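Local structure of beta subunit of photoactivated adenylyl cyclase (Beggiatoa sp. PS, 5M2A) at the interface of chains A and B. The protein makes cyclic AMP from ATP as a bacterial adenylyl cyclase switched by blue light, pairing a flavin-binding BLUF photoreceptor with a class III cyclase domain. Residues are numbered along the deposited sequence; one frame, centred on the assembly and turned at random. Chains: chain A/B, Beta subunit of photoactivated adenylyl cyclase.

Contact 1: the interface of chains A and B. Residues chain A 164, 173, 176-177, 180; chain B 149, 257, 261, 272-273.
With no nitrogen or oxygen bonding across it, this patch begins with a carbon contact, A:Val176 CG1 on B:Ile257 CD1 at 3.5 Å. It belongs to the dimer interface of a class III nucleotidyl cyclase, and it illustrates how one face of a helix can be packed by apolar side chains alone. Helix 173-193 of chain A presents four valines to chain B. B:Ile257 comes from strand 247-258 and reaches them with separate branches: CD1 takes A:Val176, while CG2 lies 3.9 Å from A:Val177 CG2. A:Val173 sits next to the same isoleucine, its CG2 anti to the backbone N and 3.9 Å from CG1 of B:Ile257. The same CG2 of A:Val177 also meets the B:Pro149 ring, whose CB is 3.7 Å away while its CG lies against both methyls. Further along the helix, A:Val180 meets B:Met261, which bends at its last torsion (chi3 -39°) to bring CE to 3.4 Å from CG1, a tight contact. A:Val180 points CG2 end-on at B:Leu272 CD1, 4.0 Å away. CD2 of that leucine meets the A:Phe164 ring at CZ (4.0 Å), the two side chains lying roughly perpendicular.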
# COMPACT_ATOMS: atom_id res chain seq x y z
N PHE A 164 -11.08 10.33 17.94
CA PHE A 164 -11.63 9.59 16.80
C PHE A 164 -12.59 8.50 17.25
O PHE A 164 -13.56 8.19 16.53
CB PHE A 164 -10.50 9.01 15.96
CG PHE A 164 -10.96 8.42 14.66
CD1 PHE A 164 -11.55 9.22 13.70
CD2 PHE A 164 -10.82 7.06 14.41
CE1 PHE A 164 -11.98 8.69 12.49
CE2 PHE A 164 -11.25 6.52 13.21
CZ PHE A 164 -11.83 7.33 12.25
N VAL A 173 -21.47 5.95 9.16
CA VAL A 173 -20.24 5.53 8.49
C VAL A 173 -19.90 6.45 7.33
O VAL A 173 -18.74 6.83 7.15
CB VAL A 173 -20.34 4.05 8.05
CG1 VAL A 173 -21.68 3.76 7.41
CG2 VAL A 173 -19.20 3.70 7.10
N VAL A 176 -18.19 9.53 8.60
CA VAL A 176 -16.82 9.29 9.07
C VAL A 176 -15.88 9.20 7.88
O VAL A 176 -14.76 9.73 7.91
CB VAL A 176 -16.77 8.01 9.92
CG1 VAL A 176 -15.32 7.60 10.22
CG2 VAL A 176 -17.56 8.18 11.22
N VAL A 177 -16.31 8.53 6.81
CA VAL A 177 -15.46 8.34 5.64
C VAL A 177 -15.12 9.68 4.99
O VAL A 177 -13.97 9.94 4.63
CB VAL A 177 -16.13 7.37 4.66
CG1 VAL A 177 -15.44 7.42 3.27
CG2 VAL A 177 -16.11 5.96 5.22
N VAL A 180 -12.56 11.37 7.27
CA VAL A 180 -11.22 10.79 7.26
C VAL A 180 -10.54 11.05 5.92
O VAL A 180 -9.35 11.37 5.86
CB VAL A 180 -11.28 9.29 7.59
CG1 VAL A 180 -9.90 8.68 7.53
CG2 VAL A 180 -11.85 9.08 9.00
N PRO B 149 -16.89 2.44 1.60
CA PRO B 149 -16.55 1.65 2.79
C PRO B 149 -17.81 1.25 3.54
O PRO B 149 -18.87 1.88 3.44
CB PRO B 149 -15.69 2.61 3.63
CG PRO B 149 -15.04 3.49 2.59
CD PRO B 149 -16.12 3.70 1.55
N ILE B 257 -14.97 0.34 10.24
CA ILE B 257 -15.23 0.76 8.87
C ILE B 257 -14.09 0.22 8.04
O ILE B 257 -12.92 0.50 8.32
CB ILE B 257 -15.31 2.29 8.78
CG1 ILE B 257 -16.46 2.80 9.66
CG2 ILE B 257 -15.47 2.73 7.33
CD1 ILE B 257 -16.49 4.29 9.83
N MET B 261 -9.47 4.49 1.36
CA MET B 261 -9.55 5.88 1.78
C MET B 261 -8.29 6.63 1.37
O MET B 261 -7.24 6.05 1.06
CB MET B 261 -9.81 5.97 3.29
CG MET B 261 -11.15 5.33 3.67
SD MET B 261 -11.67 5.66 5.35
CE MET B 261 -10.08 5.53 6.13
N LEU B 272 -11.14 1.26 10.30
CA LEU B 272 -11.34 2.37 11.22
C LEU B 272 -12.22 1.93 12.38
O LEU B 272 -13.37 1.51 12.16
CB LEU B 272 -12.02 3.55 10.53
CG LEU B 272 -11.44 4.14 9.25
CD1 LEU B 272 -12.47 5.12 8.71
CD2 LEU B 272 -10.14 4.83 9.56
N GLY B 273 -11.73 2.06 13.59
CA GLY B 273 -12.57 1.79 14.74
C GLY B 273 -11.78 1.52 15.99
O GLY B 273 -10.59 1.18 15.95

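Contact 2: the interface of chains A and B. Residues chain A 130, 134, 144-145, 260, 267-269; chain B 125, 128-129.
B:Tyr129 leaves the end of helix 110-128 with psi near zero (2°), and its ring enters a pocket of chain A lined by A:Met130, A:Leu145, A:Asn260 and A:Met267. Here one aromatic side chain ties the end of a helix into the partner chain. CG stands anti to the carbonyl carbon (chi1 -65°), and the ring lies between two methyl groups of chain A. A:Val134 CG2 rests over the centre of one face, 4.0 Å above the plane. CE of the poorly ordered A:Met267 covers the opposite face in a CH-pi contact. A:Met130 lies roughly perpendicular to the tyrosine and touches CD2 with its CE at 3.3 Å. At the tip, the phenol OH donates to A:Asn260 OD1 at 2.7 Å, from 38° out of the carbonyl plane. The amide's other end fixes its rotation: A:Asn260 ND2 donates almost straight to A:Pro144 O at 2.8 Å. A:Leu145 runs antiparallel alongside both B:Tyr129 and B:Val125, with CD2 3.7 Å from the ring's CE2 and CG 3.7 Å from B:Val125 CG1. A water appears to bridge B:Lys128 O and the backbone N of A:Met267, with the reserve that the methionine's disorder imposes. The site lies where helix 110-128 of one chain ends against helix 132-139, the 3-10 turn 144-146 and strands 260-261 and 266-272 of the other.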
# COMPACT_ATOMS: atom_id res chain seq x y z
N MET A 130 0.60 3.02 -3.86
CA MET A 130 1.98 2.73 -3.55
C MET A 130 2.51 3.66 -2.46
O MET A 130 2.10 4.82 -2.38
CB MET A 130 2.84 2.88 -4.79
CG MET A 130 2.40 1.99 -5.94
SD MET A 130 2.32 0.26 -5.46
CE MET A 130 4.00 -0.08 -5.31
N VAL A 134 8.22 3.85 -3.23
CA VAL A 134 8.19 2.94 -4.37
C VAL A 134 8.03 3.73 -5.67
O VAL A 134 8.68 3.42 -6.68
CB VAL A 134 7.06 1.92 -4.20
CG1 VAL A 134 6.91 1.17 -5.49
CG2 VAL A 134 7.35 0.96 -3.05
N PRO A 144 11.85 -1.58 -7.73
CA PRO A 144 11.78 -1.58 -6.26
C PRO A 144 11.88 -2.97 -5.65
O PRO A 144 12.34 -3.10 -4.51
CB PRO A 144 10.42 -0.93 -5.97
CG PRO A 144 9.63 -1.08 -7.23
CD PRO A 144 10.63 -1.05 -8.35
N LEU A 145 11.50 -4.02 -6.39
CA LEU A 145 11.55 -5.37 -5.85
C LEU A 145 12.97 -5.87 -5.62
O LEU A 145 13.16 -6.79 -4.83
CB LEU A 145 10.84 -6.35 -6.81
CG LEU A 145 9.36 -6.10 -7.09
CD1 LEU A 145 8.85 -7.08 -8.13
CD2 LEU A 145 8.56 -6.20 -5.81
N ASN A 260 11.91 -3.77 1.28
CA ASN A 260 10.89 -4.79 1.08
C ASN A 260 10.92 -5.78 2.23
O ASN A 260 11.98 -6.28 2.59
CB ASN A 260 11.12 -5.51 -0.24
CG ASN A 260 11.14 -4.57 -1.41
OD1 ASN A 260 10.30 -3.67 -1.50
ND2 ASN A 260 12.09 -4.77 -2.33
N MET A 267 3.95 -8.93 0.71
CA MET A 267 5.15 -8.16 0.76
C MET A 267 4.83 -6.68 0.75
O MET A 267 3.89 -6.27 0.15
CB MET A 267 6.03 -8.48 -0.42
CG MET A 267 7.45 -7.97 -0.33
SD MET A 267 7.87 -7.50 -1.99
CE MET A 267 6.69 -6.21 -2.19
N ASP A 268 5.62 -5.90 1.45
CA ASP A 268 5.41 -4.49 1.47
C ASP A 268 6.64 -3.71 1.78
O ASP A 268 7.63 -4.23 2.16
CB ASP A 268 4.25 -4.09 2.37
CG ASP A 268 3.43 -2.88 1.82
OD1 ASP A 268 3.70 -2.33 0.74
OD2 ASP A 268 2.49 -2.46 2.48
N HIS A 269 6.54 -2.43 1.55
CA HIS A 269 7.55 -1.52 1.87
C HIS A 269 7.32 -1.22 3.34
O HIS A 269 6.26 -0.85 3.71
CB HIS A 269 7.28 -0.24 1.18
CG HIS A 269 8.29 0.80 1.45
ND1 HIS A 269 8.01 1.94 2.14
CD2 HIS A 269 9.60 0.87 1.11
CE1 HIS A 269 9.08 2.68 2.21
NE2 HIS A 269 10.07 2.05 1.61
N VAL B 125 4.73 -5.42 -11.03
CA VAL B 125 5.53 -5.01 -9.87
C VAL B 125 4.63 -4.33 -8.85
O VAL B 125 4.65 -4.67 -7.66
CB VAL B 125 6.68 -4.09 -10.30
CG1 VAL B 125 7.44 -3.58 -9.06
CG2 VAL B 125 7.63 -4.82 -11.22
N LYS B 128 2.49 -6.38 -6.45
CA LYS B 128 3.11 -7.04 -5.31
C LYS B 128 2.99 -6.21 -4.04
O LYS B 128 3.07 -6.76 -2.94
CB LYS B 128 4.58 -7.34 -5.60
CG LYS B 128 4.81 -8.15 -6.87
CD LYS B 128 4.27 -9.55 -6.75
CE LYS B 128 4.64 -10.39 -7.98
NZ LYS B 128 4.21 -9.72 -9.25
N TYR B 129 2.80 -4.90 -4.17
CA TYR B 129 2.68 -4.03 -3.02
C TYR B 129 1.24 -3.70 -2.66
O TYR B 129 1.00 -2.94 -1.71
CB TYR B 129 3.44 -2.72 -3.26
CG TYR B 129 4.94 -2.87 -3.41
CD1 TYR B 129 5.76 -2.96 -2.29
CD2 TYR B 129 5.53 -2.91 -4.66
CE1 TYR B 129 7.13 -3.08 -2.42
CE2 TYR B 129 6.90 -3.02 -4.81
CZ TYR B 129 7.69 -3.11 -3.69
OH TYR B 129 9.05 -3.24 -3.82
O HOH W 1 2.68 -9.09 -1.83
O HOH W 2 0.10 -1.77 0.86

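Contact 3: the interface of chains A and B. Residues chain A 180-181, 184, 201, 203-204; chain B 261-262, 270, 272.
A:Asn181 OD1 accepts the backbone N-H of B:Gly262 at 2.9 Å, a nearly straight bond (168° at H) that arrives from above the carbonyl plane. CG of the asparagine is anti to its carbonyl carbon (chi1 -77°), which directs the amide from helix 173-193 toward the end of strand 260-261 at B:Gly262. An alanine here would probably leave the B:Gly262 N-H without this acceptor and this strand end less firmly tied to the helix. The packing is tight beside this bond: B:Met261 CE, already against A:Val180, also reaches A:Phe184 CE2 at 3.7 Å. The A:Phe184 ring is sandwiched between A:Val180 CG1 on one face and the A:Phe201 ring on the other, with B:Gly262 N at its edge. B:Gly262 CA makes a longer contact, 4.0 Å from A:Phe184 CB. B:Thr270 turns its methyl CG2 to A:Phe201, 3.6 Å from CB, and B:Leu272 sets CD2 3.4 Å from the carbonyl carbon of A:Gly203. In contrast to this core, A:Asp204 at the margin loses no surface to chain B. That aspartate binds magnesium, and the packing on the preceding A:Gly203 is likely to steady the metal loop against the partner subunit.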
# COMPACT_ATOMS: atom_id res chain seq x y z
N VAL A 180 -12.56 11.37 7.27
CA VAL A 180 -11.22 10.79 7.26
C VAL A 180 -10.54 11.05 5.92
O VAL A 180 -9.35 11.37 5.86
CB VAL A 180 -11.28 9.29 7.59
CG1 VAL A 180 -9.90 8.68 7.53
CG2 VAL A 180 -11.85 9.08 9.00
N ASN A 181 -11.30 10.93 4.81
CA ASN A 181 -10.71 11.25 3.50
C ASN A 181 -10.21 12.69 3.45
O ASN A 181 -9.17 12.97 2.83
CB ASN A 181 -11.73 11.02 2.38
CG ASN A 181 -11.90 9.56 2.04
OD1 ASN A 181 -11.02 8.74 2.29
ND2 ASN A 181 -13.05 9.21 1.45
N PHE A 184 -6.99 12.81 5.50
CA PHE A 184 -5.91 12.22 4.70
C PHE A 184 -5.49 13.11 3.54
O PHE A 184 -4.29 13.23 3.25
CB PHE A 184 -6.34 10.85 4.18
CG PHE A 184 -6.39 9.78 5.23
CD1 PHE A 184 -5.84 9.98 6.50
CD2 PHE A 184 -6.96 8.55 4.94
CE1 PHE A 184 -5.89 8.96 7.47
CE2 PHE A 184 -7.01 7.54 5.88
CZ PHE A 184 -6.48 7.74 7.16
N PHE A 201 -1.46 4.65 5.52
CA PHE A 201 -2.51 4.99 6.48
C PHE A 201 -2.79 3.78 7.36
O PHE A 201 -2.93 2.66 6.86
CB PHE A 201 -3.80 5.41 5.76
CG PHE A 201 -3.63 6.52 4.78
CD1 PHE A 201 -2.69 7.51 4.97
CD2 PHE A 201 -4.42 6.57 3.63
CE1 PHE A 201 -2.54 8.54 4.05
CE2 PHE A 201 -4.27 7.59 2.72
CZ PHE A 201 -3.33 8.58 2.92
N GLY A 203 -5.54 2.90 10.20
CA GLY A 203 -6.71 3.49 10.83
C GLY A 203 -6.83 4.94 10.40
O GLY A 203 -6.74 5.27 9.21
N ASP A 204 -7.02 5.83 11.37
CA ASP A 204 -7.08 7.26 11.09
C ASP A 204 -5.71 7.91 11.14
O ASP A 204 -5.62 9.14 11.08
CB ASP A 204 -8.00 7.96 12.10
CG ASP A 204 -7.52 7.81 13.54
OD1 ASP A 204 -7.24 6.66 13.95
OD2 ASP A 204 -7.39 8.83 14.26
N MET B 261 -9.47 4.49 1.36
CA MET B 261 -9.55 5.88 1.78
C MET B 261 -8.29 6.63 1.37
O MET B 261 -7.24 6.05 1.06
CB MET B 261 -9.81 5.97 3.29
CG MET B 261 -11.15 5.33 3.67
SD MET B 261 -11.67 5.66 5.35
CE MET B 261 -10.08 5.53 6.13
N GLY B 262 -8.43 7.95 1.34
CA GLY B 262 -7.38 8.83 0.88
C GLY B 262 -7.84 9.82 -0.16
O GLY B 262 -8.97 10.32 -0.12
N THR B 270 -7.87 0.58 4.75
CA THR B 270 -7.75 0.76 6.19
C THR B 270 -8.99 0.24 6.90
O THR B 270 -10.06 0.06 6.31
CB THR B 270 -7.54 2.23 6.60
OG1 THR B 270 -8.52 3.05 5.95
CG2 THR B 270 -6.15 2.71 6.25
N LEU B 272 -11.14 1.26 10.30
CA LEU B 272 -11.34 2.37 11.22
C LEU B 272 -12.22 1.93 12.38
O LEU B 272 -13.37 1.51 12.16
CB LEU B 272 -12.02 3.55 10.53
CG LEU B 272 -11.44 4.14 9.25
CD1 LEU B 272 -12.47 5.12 8.71
CD2 LEU B 272 -10.14 4.83 9.56

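Contact 1 and contact 3 are neighbours, their C-alpha centres about 7 Å apart, and they share A:Val180, B:Met261 and B:Leu272; together they form one continuous surface along helix 173-193. The C-alpha centre of contact 2 is about 25 Å from that of contact 1 and about 20 Å from that of contact 3. It still draws on the same strands, 260-261 and 266-272, now from chain A instead of chain B. Because the interface is two-fold symmetric, each strand pair serves both the cyclase dimer and the end of the partner's helix 110-128. Such a connection could carry a change from the photoreceptor to the catalytic pair, although the structure alone does not show the movement.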